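Long-range contact in 5-formaminoimidazole-4-carboxamide-1-(beta)-D-ribofuranosyl 5'-monophosphate synthetase (Methanocaldococcus jannaschii, PDB 2R7L), which catalyses the ATP- and formate-dependent formylation of AICAR to FAICAR, a folate-independent step of purine biosynthesis: residues 19-33 with 41-55. Residues are numbered along the deposited sequence; the frame is centred on the assembly and turned at random.
Sequences ITIATLGSHTSLHIL and FSTVCITMKGRDVPY. With AMZ (aminoimidazole 4-carboxamide ribonucleotide), chain F.
Ile21 CD1 sits over the centre of the Phe41 ring, 3.6 Å from its centroid, while Ile19 O lies in plane at the ring's edge; this is one end of the beta-alpha-beta crossover formed by the parallel strands 20-24 and 43-47 with helix 29-38. With chi2 extended (174°), the CG1-CD1 arm of Ile21 carries its terminal methyl over the ring centre. At the other end Tyr55 receives Gly25 CA over one face, toward the rim, and Pro54 CB over the opposite face; Arg51 O meets its edge in plane. Having no side chain, Gly25 lets its CA lie against the Tyr55 ring and 3.6 Å from Cys45 SG. The Leu30 side chain crosses Tyr55 at about a right angle, Leu30 CD2 3.7 Å from Tyr55 CE1, and the Tyr55 hydroxyl is hydrogen-bonded to Glu265 of a second subunit.

Five backbone hydrogen bonds join the strands, from Ile21 N to Ser42 O through to Gly25 N to Ile46 O, the latter 2.8 Å. Small Ala22 lets Val44 lie close on one face of the sheet; on the other, Leu33 of the helix sets CD1 3.7 Å from Cys45 CB. Beyond strand 20-24 the chain turns into the AICAR site, where Ser26 OG bonds to Ser94 and His27 presents its ring edge to the nucleotide, His27 CD2 lying 3.5 Å from the ribose ring oxygen, AMZ O.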
ATOM      1  N   ILE A  19     -24.695  -0.617  11.157  1.00 41.70           N
ATOM      2  CA  ILE A  19     -25.223  -0.972   9.843  1.00 44.51           C
ATOM      3  C   ILE A  19     -24.312  -2.007   9.186  1.00 47.44           C
ATOM      4  O   ILE A  19     -23.103  -1.790   9.043  1.00 45.83           O
ATOM      5  CB  ILE A  19     -25.363   0.258   8.924  1.00 41.62           C
ATOM      6  CG1 ILE A  19     -26.332   1.278   9.527  1.00 41.86           C
ATOM      7  CG2 ILE A  19     -25.816  -0.153   7.527  1.00 40.60           C
ATOM      8  CD1 ILE A  19     -27.699   0.726   9.830  1.00 42.04           C
ATOM      9  N   THR A  20     -24.894  -3.143   8.821  1.00 42.35           N
ATOM     10  CA  THR A  20     -24.154  -4.179   8.116  1.00 44.80           C
ATOM     11  C   THR A  20     -24.608  -4.250   6.659  1.00 42.39           C
ATOM     12  O   THR A  20     -25.629  -3.665   6.280  1.00 42.74           O
ATOM     13  CB  THR A  20     -24.341  -5.557   8.757  1.00 40.76           C
ATOM     14  OG1 THR A  20     -25.689  -5.996   8.557  1.00 40.00           O
ATOM     15  CG2 THR A  20     -24.029  -5.513  10.247  1.00 40.18           C
ATOM     16  N   ILE A  21     -23.840  -4.959   5.846  1.00 36.42           N
ATOM     17  CA  ILE A  21     -24.207  -5.170   4.451  1.00 33.12           C
ATOM     18  C   ILE A  21     -24.465  -6.642   4.247  1.00 30.93           C
ATOM     19  O   ILE A  21     -23.636  -7.481   4.607  1.00 35.03           O
ATOM     20  CB  ILE A  21     -23.118  -4.665   3.486  1.00 32.96           C
ATOM     21  CG1 ILE A  21     -23.117  -3.135   3.474  1.00 29.41           C
ATOM     22  CG2 ILE A  21     -23.346  -5.223   2.071  1.00 30.16           C
ATOM     23  CD1 ILE A  21     -21.993  -2.518   2.681  1.00 29.55           C
ATOM     24  N   ALA A  22     -25.638  -6.959   3.707  1.00 33.43           N
ATOM     25  CA  ALA A  22     -26.004  -8.347   3.469  1.00 35.79           C
ATOM     26  C   ALA A  22     -26.326  -8.631   1.994  1.00 33.97           C
ATOM     27  O   ALA A  22     -26.702  -7.735   1.229  1.00 29.28           O
ATOM     28  CB  ALA A  22     -27.174  -8.747   4.359  1.00 35.20           C
ATOM     29  N   THR A  23     -26.177  -9.893   1.616  1.00 30.56           N
ATOM     30  CA  THR A  23     -26.507 -10.344   0.279  1.00 36.22           C
ATOM     31  C   THR A  23     -26.550 -11.863   0.313  1.00 36.19           C
ATOM     32  O   THR A  23     -26.097 -12.480   1.277  1.00 34.97           O
ATOM     33  CB  THR A  23     -25.466  -9.856  -0.761  1.00 36.90           C
ATOM     34  OG1 THR A  23     -26.064  -9.804  -2.063  1.00 40.83           O
ATOM     35  CG2 THR A  23     -24.255 -10.766  -0.783  1.00 29.47           C
ATOM     36  N   LEU A  24     -27.115 -12.465  -0.729  1.00 40.14           N
ATOM     37  CA  LEU A  24     -27.153 -13.921  -0.834  1.00 34.68           C
ATOM     38  C   LEU A  24     -25.832 -14.425  -1.389  1.00 27.49           C
ATOM     39  O   LEU A  24     -25.259 -13.819  -2.292  1.00 36.46           O
ATOM     40  CB  LEU A  24     -28.330 -14.372  -1.721  1.00 37.08           C
ATOM     41  CG  LEU A  24     -28.337 -15.817  -2.229  1.00 38.92           C
ATOM     42  CD1 LEU A  24     -28.569 -16.788  -1.090  1.00 40.78           C
ATOM     43  CD2 LEU A  24     -29.388 -16.011  -3.317  1.00 41.24           C
ATOM     44  N   GLY A  25     -25.360 -15.546  -0.859  1.00 28.35           N
ATOM     45  CA  GLY A  25     -24.070 -16.091  -1.236  1.00 28.72           C
ATOM     46  C   GLY A  25     -24.037 -16.727  -2.617  1.00 33.18           C
ATOM     47  O   GLY A  25     -24.026 -17.948  -2.745  1.00 27.64           O
ATOM     48  N   SER A  26     -23.988 -15.889  -3.648  1.00 27.33           N
ATOM     49  CA  SER A  26     -23.940 -16.355  -5.026  1.00 28.57           C
ATOM     50  C   SER A  26     -23.804 -15.169  -5.960  1.00 31.05           C
ATOM     51  O   SER A  26     -23.813 -14.020  -5.518  1.00 31.41           O
ATOM     52  CB  SER A  26     -25.227 -17.116  -5.379  1.00 30.59           C
ATOM     53  OG  SER A  26     -25.113 -17.713  -6.659  1.00 38.42           O
ATOM     54  N   HIS A  27     -23.702 -15.461  -7.257  1.00 32.76           N
ATOM     55  CA  HIS A  27     -23.732 -14.446  -8.313  1.00 29.56           C
ATOM     56  C   HIS A  27     -22.511 -13.526  -8.320  1.00 31.76           C
ATOM     57  O   HIS A  27     -21.606 -13.701  -9.130  1.00 30.11           O
ATOM     58  CB  HIS A  27     -25.009 -13.613  -8.240  1.00 23.55           C
ATOM     59  CG  HIS A  27     -25.252 -12.785  -9.461  1.00 32.77           C
ATOM     60  ND1 HIS A  27     -24.992 -11.434  -9.507  1.00 30.35           N
ATOM     61  CD2 HIS A  27     -25.724 -13.120 -10.687  1.00 32.07           C
ATOM     62  CE1 HIS A  27     -25.297 -10.968 -10.706  1.00 38.67           C
ATOM     63  NE2 HIS A  27     -25.742 -11.972 -11.441  1.00 37.65           N
ATOM     64  N   THR A  28     -22.509 -12.540  -7.421  1.00 36.75           N
ATOM     65  CA  THR A  28     -21.423 -11.570  -7.313  1.00 28.54           C
ATOM     66  C   THR A  28     -21.081 -11.273  -5.849  1.00 34.71           C
ATOM     67  O   THR A  28     -20.396 -10.300  -5.550  1.00 35.96           O
ATOM     68  CB  THR A  28     -21.798 -10.242  -8.000  1.00 36.44           C
ATOM     69  OG1 THR A  28     -23.162  -9.913  -7.696  1.00 27.21           O
ATOM     70  CG2 THR A  28     -21.630 -10.346  -9.519  1.00 35.41           C
ATOM     71  N   SER A  29     -21.552 -12.118  -4.938  1.00 35.06           N
ATOM     72  CA  SER A  29     -21.449 -11.821  -3.513  1.00 36.72           C
ATOM     73  C   SER A  29     -20.002 -11.707  -3.018  1.00 33.15           C
ATOM     74  O   SER A  29     -19.712 -10.922  -2.118  1.00 39.42           O
ATOM     75  CB  SER A  29     -22.211 -12.853  -2.689  1.00 29.21           C
ATOM     76  OG  SER A  29     -21.549 -14.102  -2.735  1.00 34.63           O
ATOM     77  N   LEU A  30     -19.096 -12.479  -3.607  1.00 34.28           N
ATOM     78  CA  LEU A  30     -17.702 -12.484  -3.144  1.00 30.43           C
ATOM     79  C   LEU A  30     -17.084 -11.092  -3.055  1.00 24.18           C
ATOM     80  O   LEU A  30     -16.435 -10.780  -2.064  1.00 29.35           O
ATOM     81  CB  LEU A  30     -16.827 -13.403  -3.988  1.00 23.98           C
ATOM     82  CG  LEU A  30     -16.987 -14.893  -3.673  1.00 25.74           C
ATOM     83  CD1 LEU A  30     -16.144 -15.738  -4.613  1.00 21.92           C
ATOM     84  CD2 LEU A  30     -16.633 -15.170  -2.236  1.00 26.53           C
ATOM     85  N   HIS A  31     -17.287 -10.258  -4.069  1.00 21.28           N
ATOM     86  CA  HIS A  31     -16.740  -8.908  -4.023  1.00 23.82           C
ATOM     87  C   HIS A  31     -17.709  -7.906  -3.413  1.00 28.94           C
ATOM     88  O   HIS A  31     -17.303  -6.841  -2.957  1.00 32.09           O
ATOM     89  CB  HIS A  31     -16.207  -8.439  -5.384  1.00 24.72           C
ATOM     90  CG  HIS A  31     -17.243  -8.362  -6.464  1.00 30.17           C
ATOM     91  ND1 HIS A  31     -18.051  -7.262  -6.645  1.00 33.22           N
ATOM     92  CD2 HIS A  31     -17.579  -9.241  -7.438  1.00 25.60           C
ATOM     93  CE1 HIS A  31     -18.853  -7.471  -7.672  1.00 24.56           C
ATOM     94  NE2 HIS A  31     -18.579  -8.660  -8.177  1.00 25.91           N
ATOM     95  N   ILE A  32     -18.993  -8.251  -3.393  1.00 24.13           N
ATOM     96  CA  ILE A  32     -19.954  -7.465  -2.641  1.00 27.87           C
ATOM     97  C   ILE A  32     -19.599  -7.513  -1.158  1.00 29.67           C
ATOM     98  O   ILE A  32     -19.635  -6.492  -0.467  1.00 27.28           O
ATOM     99  CB  ILE A  32     -21.401  -7.980  -2.825  1.00 33.02           C
ATOM    100  CG1 ILE A  32     -21.952  -7.561  -4.188  1.00 32.34           C
ATOM    101  CG2 ILE A  32     -22.305  -7.448  -1.712  1.00 29.64           C
ATOM    102  CD1 ILE A  32     -23.271  -8.260  -4.566  1.00 28.30           C
ATOM    103  N   LEU A  33     -19.266  -8.706  -0.671  1.00 26.17           N
ATOM    104  CA  LEU A  33     -18.929  -8.885   0.730  1.00 32.48           C
ATOM    105  C   LEU A  33     -17.500  -8.391   1.009  1.00 37.54           C
ATOM    106  O   LEU A  33     -17.272  -7.644   1.965  1.00 35.58           O
ATOM    107  CB  LEU A  33     -19.121 -10.348   1.154  1.00 28.76           C
ATOM    108  CG  LEU A  33     -20.545 -10.915   1.060  1.00 33.55           C
ATOM    109  CD1 LEU A  33     -20.587 -12.389   1.451  1.00 31.75           C
ATOM    110  CD2 LEU A  33     -21.535 -10.109   1.900  1.00 37.97           C
ATOM    111  N   PHE A  41     -17.410  -2.324   6.925  1.00 30.31           N
ATOM    112  CA  PHE A  41     -18.663  -2.941   7.326  1.00 28.38           C
ATOM    113  C   PHE A  41     -18.441  -4.346   7.838  1.00 28.25           C
ATOM    114  O   PHE A  41     -17.500  -5.023   7.432  1.00 33.25           O
ATOM    115  CB  PHE A  41     -19.641  -3.004   6.153  1.00 30.94           C
ATOM    116  CG  PHE A  41     -20.140  -1.673   5.707  1.00 27.51           C
ATOM    117  CD1 PHE A  41     -21.283  -1.127   6.261  1.00 28.13           C
ATOM    118  CD2 PHE A  41     -19.475  -0.973   4.718  1.00 22.59           C
ATOM    119  CE1 PHE A  41     -21.753   0.108   5.835  1.00 26.65           C
ATOM    120  CE2 PHE A  41     -19.932   0.254   4.292  1.00 28.60           C
ATOM    121  CZ  PHE A  41     -21.071   0.798   4.853  1.00 30.58           C
ATOM    122  N   SER A  42     -19.305  -4.769   8.753  1.00 28.66           N
ATOM    123  CA  SER A  42     -19.452  -6.178   9.045  1.00 34.12           C
ATOM    124  C   SER A  42     -20.478  -6.717   8.034  1.00 32.51           C
ATOM    125  O   SER A  42     -21.410  -6.011   7.660  1.00 33.48           O
ATOM    126  CB  SER A  42     -19.930  -6.389  10.480  1.00 32.34           C
ATOM    127  OG  SER A  42     -19.832  -7.755  10.842  1.00 35.01           O
ATOM    128  N   THR A  43     -20.292  -7.953   7.581  1.00 36.47           N
ATOM    129  CA  THR A  43     -21.080  -8.480   6.469  1.00 35.30           C
ATOM    130  C   THR A  43     -21.900  -9.711   6.833  1.00 37.24           C
ATOM    131  O   THR A  43     -21.453 -10.562   7.603  1.00 37.12           O
ATOM    132  CB  THR A  43     -20.180  -8.892   5.304  1.00 31.12           C
ATOM    133  OG1 THR A  43     -19.194  -9.813   5.784  1.00 32.21           O
ATOM    134  CG2 THR A  43     -19.495  -7.684   4.685  1.00 30.62           C
ATOM    135  N   VAL A  44     -23.085  -9.812   6.233  1.00 39.92           N
ATOM    136  CA  VAL A  44     -23.959 -10.974   6.411  1.00 38.83           C
ATOM    137  C   VAL A  44     -24.167 -11.705   5.081  1.00 34.03           C
ATOM    138  O   VAL A  44     -24.516 -11.096   4.071  1.00 33.59           O
ATOM    139  CB  VAL A  44     -25.333 -10.552   6.976  1.00 43.02           C
ATOM    140  CG1 VAL A  44     -26.212 -11.772   7.203  1.00 41.37           C
ATOM    141  CG2 VAL A  44     -25.155  -9.757   8.271  1.00 39.99           C
ATOM    142  N   CYS A  45     -23.950 -13.011   5.088  1.00 32.25           N
ATOM    143  CA  CYS A  45     -24.113 -13.819   3.893  1.00 38.79           C
ATOM    144  C   CYS A  45     -25.168 -14.907   4.082  1.00 41.51           C
ATOM    145  O   CYS A  45     -24.995 -15.811   4.896  1.00 36.90           O
ATOM    146  CB  CYS A  45     -22.782 -14.465   3.526  1.00 38.32           C
ATOM    147  SG  CYS A  45     -22.824 -15.517   2.074  1.00 40.79           S
ATOM    148  N   ILE A  46     -26.258 -14.824   3.323  1.00 44.66           N
ATOM    149  CA  ILE A  46     -27.230 -15.913   3.303  1.00 41.64           C
ATOM    150  C   ILE A  46     -26.669 -17.083   2.500  1.00 37.68           C
ATOM    151  O   ILE A  46     -26.291 -16.925   1.335  1.00 39.08           O
ATOM    152  CB  ILE A  46     -28.570 -15.476   2.712  1.00 43.10           C
ATOM    153  CG1 ILE A  46     -29.047 -14.194   3.385  1.00 44.60           C
ATOM    154  CG2 ILE A  46     -29.600 -16.584   2.875  1.00 47.88           C
ATOM    155  CD1 ILE A  46     -30.357 -13.676   2.844  1.00 51.16           C
ATOM    156  N   THR A  47     -26.600 -18.251   3.127  1.00 31.74           N
ATOM    157  CA  THR A  47     -26.005 -19.418   2.496  1.00 35.09           C
ATOM    158  C   THR A  47     -26.765 -20.703   2.869  1.00 39.36           C
ATOM    159  O   THR A  47     -27.832 -20.642   3.476  1.00 40.33           O
ATOM    160  CB  THR A  47     -24.517 -19.528   2.865  1.00 38.91           C
ATOM    161  OG1 THR A  47     -23.909 -20.586   2.120  1.00 42.05           O
ATOM    162  CG2 THR A  47     -24.349 -19.794   4.363  1.00 43.20           C
ATOM    163  N   MET A  48     -26.224 -21.858   2.488  1.00 35.38           N
ATOM    164  CA  MET A  48     -26.853 -23.138   2.794  1.00 40.43           C
ATOM    165  C   MET A  48     -25.816 -24.243   2.752  1.00 41.07           C
ATOM    166  O   MET A  48     -24.729 -24.059   2.203  1.00 43.85           O
ATOM    167  CB  MET A  48     -28.023 -23.449   1.834  1.00 44.41           C
ATOM    168  CG  MET A  48     -27.679 -23.449   0.339  1.00 46.57           C
ATOM    169  SD  MET A  48     -29.019 -24.044  -0.738  1.00 46.92           S
ATOM    170  CE  MET A  48     -28.810 -25.812  -0.542  1.00 37.64           C
ATOM    171  N   LYS A  49     -26.137 -25.383   3.354  1.00 42.88           N
ATOM    172  CA  LYS A  49     -25.216 -26.507   3.362  1.00 47.37           C
ATOM    173  C   LYS A  49     -24.937 -26.923   1.925  1.00 49.06           C
ATOM    174  O   LYS A  49     -25.847 -26.966   1.097  1.00 47.79           O
ATOM    175  CB  LYS A  49     -25.790 -27.681   4.161  1.00 57.41           C
ATOM    176  CG  LYS A  49     -26.016 -27.391   5.640  1.00 63.33           C
ATOM    177  CD  LYS A  49     -26.313 -28.671   6.410  1.00 69.73           C
ATOM    178  CE  LYS A  49     -26.575 -28.387   7.885  1.00 76.32           C
ATOM    179  NZ  LYS A  49     -26.860 -29.631   8.666  1.00 76.19           N
ATOM    180  N   GLY A  50     -23.676 -27.220   1.632  1.00 41.04           N
ATOM    181  CA  GLY A  50     -23.269 -27.589   0.285  1.00 46.69           C
ATOM    182  C   GLY A  50     -22.782 -26.433  -0.576  1.00 43.09           C
ATOM    183  O   GLY A  50     -22.050 -26.649  -1.544  1.00 49.28           O
ATOM    184  N   ARG A  51     -23.184 -25.210  -0.229  1.00 37.96           N
ATOM    185  CA  ARG A  51     -22.825 -24.024  -1.013  1.00 42.47           C
ATOM    186  C   ARG A  51     -22.133 -22.907  -0.210  1.00 45.96           C
ATOM    187  O   ARG A  51     -22.075 -21.756  -0.657  1.00 40.00           O
ATOM    188  CB  ARG A  51     -24.068 -23.465  -1.706  1.00 44.74           C
ATOM    189  CG  ARG A  51     -24.699 -24.426  -2.716  1.00 46.50           C
ATOM    190  CD  ARG A  51     -25.813 -23.758  -3.503  1.00 54.35           C
ATOM    191  NE  ARG A  51     -25.322 -22.706  -4.395  1.00 60.85           N
ATOM    192  CZ  ARG A  51     -26.075 -22.078  -5.295  1.00 64.66           C
ATOM    193  NH1 ARG A  51     -27.357 -22.402  -5.428  1.00 68.47           N
ATOM    194  NH2 ARG A  51     -25.552 -21.132  -6.065  1.00 59.94           N
ATOM    195  N   ASP A  52     -21.607 -23.245   0.966  1.00 44.86           N
ATOM    196  CA  ASP A  52     -21.062 -22.237   1.881  1.00 41.83           C
ATOM    197  C   ASP A  52     -19.541 -22.158   1.870  1.00 36.87           C
ATOM    198  O   ASP A  52     -18.966 -21.156   2.297  1.00 42.58           O
ATOM    199  CB  ASP A  52     -21.587 -22.441   3.316  1.00 44.39           C
ATOM    200  CG  ASP A  52     -21.256 -23.811   3.880  1.00 45.40           C
ATOM    201  OD1 ASP A  52     -20.957 -24.733   3.097  1.00 48.03           O
ATOM    202  OD2 ASP A  52     -21.303 -23.969   5.117  1.00 56.18           O
ATOM    203  N   VAL A  53     -18.897 -23.209   1.373  1.00 30.49           N
ATOM    204  CA  VAL A  53     -17.437 -23.304   1.374  1.00 36.29           C
ATOM    205  C   VAL A  53     -16.683 -22.098   0.793  1.00 41.90           C
ATOM    206  O   VAL A  53     -15.704 -21.649   1.384  1.00 50.75           O
ATOM    207  CB  VAL A  53     -16.951 -24.597   0.689  1.00 34.91           C
ATOM    208  CG1 VAL A  53     -15.442 -24.570   0.511  1.00 30.24           C
ATOM    209  CG2 VAL A  53     -17.358 -25.802   1.509  1.00 41.07           C
ATOM    210  N   PRO A  54     -17.121 -21.574  -0.365  1.00 43.08           N
ATOM    211  CA  PRO A  54     -16.369 -20.464  -0.955  1.00 40.55           C
ATOM    212  C   PRO A  54     -16.353 -19.236  -0.046  1.00 37.57           C
ATOM    213  O   PRO A  54     -15.351 -18.526   0.029  1.00 35.50           O
ATOM    214  CB  PRO A  54     -17.154 -20.151  -2.239  1.00 43.97           C
ATOM    215  CG  PRO A  54     -17.943 -21.393  -2.528  1.00 36.37           C
ATOM    216  CD  PRO A  54     -18.290 -21.942  -1.184  1.00 36.44           C
ATOM    217  N   TYR A  55     -17.467 -19.006   0.640  1.00 36.24           N
ATOM    218  CA  TYR A  55     -17.642 -17.851   1.515  1.00 38.67           C
ATOM    219  C   TYR A  55     -16.931 -18.031   2.846  1.00 37.69           C
ATOM    220  O   TYR A  55     -16.572 -17.055   3.504  1.00 34.25           O
ATOM    221  CB  TYR A  55     -19.139 -17.575   1.683  1.00 36.18           C
ATOM    222  CG  TYR A  55     -19.737 -17.487   0.313  1.00 41.42           C
ATOM    223  CD1 TYR A  55     -19.603 -16.328  -0.432  1.00 40.05           C
ATOM    224  CD2 TYR A  55     -20.339 -18.594  -0.288  1.00 42.40           C
ATOM    225  CE1 TYR A  55     -20.087 -16.245  -1.710  1.00 41.16           C
ATOM    226  CE2 TYR A  55     -20.831 -18.516  -1.581  1.00 37.94           C
ATOM    227  CZ  TYR A  55     -20.700 -17.333  -2.284  1.00 42.40           C
ATOM    228  OH  TYR A  55     -21.169 -17.214  -3.573  1.00 41.01           O
TER
HETATM  229  O5  AMZ F 401     -20.649 -14.390 -14.779  1.00 35.53           O
HETATM  230  C6  AMZ F 401     -21.651 -13.901 -15.307  1.00 33.97           C
HETATM  231  N2  AMZ F 401     -21.623 -13.060 -16.337  1.00 26.89           N
HETATM  232  C3A AMZ F 401     -23.041 -14.254 -14.804  1.00 27.91           C
HETATM  233  C7A AMZ F 401     -24.250 -13.883 -15.365  1.00 31.41           C
HETATM  234  N3  AMZ F 401     -24.446 -13.136 -16.453  1.00 25.65           N
HETATM  235  N1  AMZ F 401     -23.294 -15.005 -13.739  1.00 32.69           N
HETATM  236  C5  AMZ F 401     -24.627 -15.095 -13.630  1.00 26.94           C
HETATM  237  N   AMZ F 401     -25.206 -14.411 -14.623  1.00 35.75           N
HETATM  238  C1  AMZ F 401     -26.665 -14.258 -14.844  1.00 40.42           C
HETATM  239  C2  AMZ F 401     -27.257 -15.381 -15.695  1.00 42.31           C
HETATM  240  C3  AMZ F 401     -27.910 -16.294 -14.673  1.00 45.06           C
HETATM  241  O2  AMZ F 401     -29.104 -16.843 -15.226  1.00 52.16           O
HETATM  242  O1  AMZ F 401     -28.257 -14.804 -16.544  1.00 50.91           O
HETATM  243  O   AMZ F 401     -27.239 -14.362 -13.531  1.00 38.43           O
HETATM  244  C   AMZ F 401     -28.296 -15.326 -13.559  1.00 48.29           C
HETATM  245  C4  AMZ F 401     -28.306 -16.010 -12.177  1.00 41.52           C
HETATM  246  O3  AMZ F 401     -27.037 -16.599 -11.913  1.00 32.80           O
HETATM  247  P   AMZ F 401     -26.963 -18.041 -11.268  1.00 35.93           P
HETATM  248  OP1 AMZ F 401     -27.491 -18.132  -9.882  1.00 38.70           O
HETATM  249  O4  AMZ F 401     -27.768 -19.039 -12.238  1.00 41.19           O
HETATM  250  OP2 AMZ F 401     -25.412 -18.510 -11.327  1.00 34.79           O
HETATM  251  O   HOH W   1     -20.942  -2.878  10.144  1.00 40.99           O
HETATM  252  O   HOH W   2     -23.463 -20.381  -4.214  1.00 40.26           O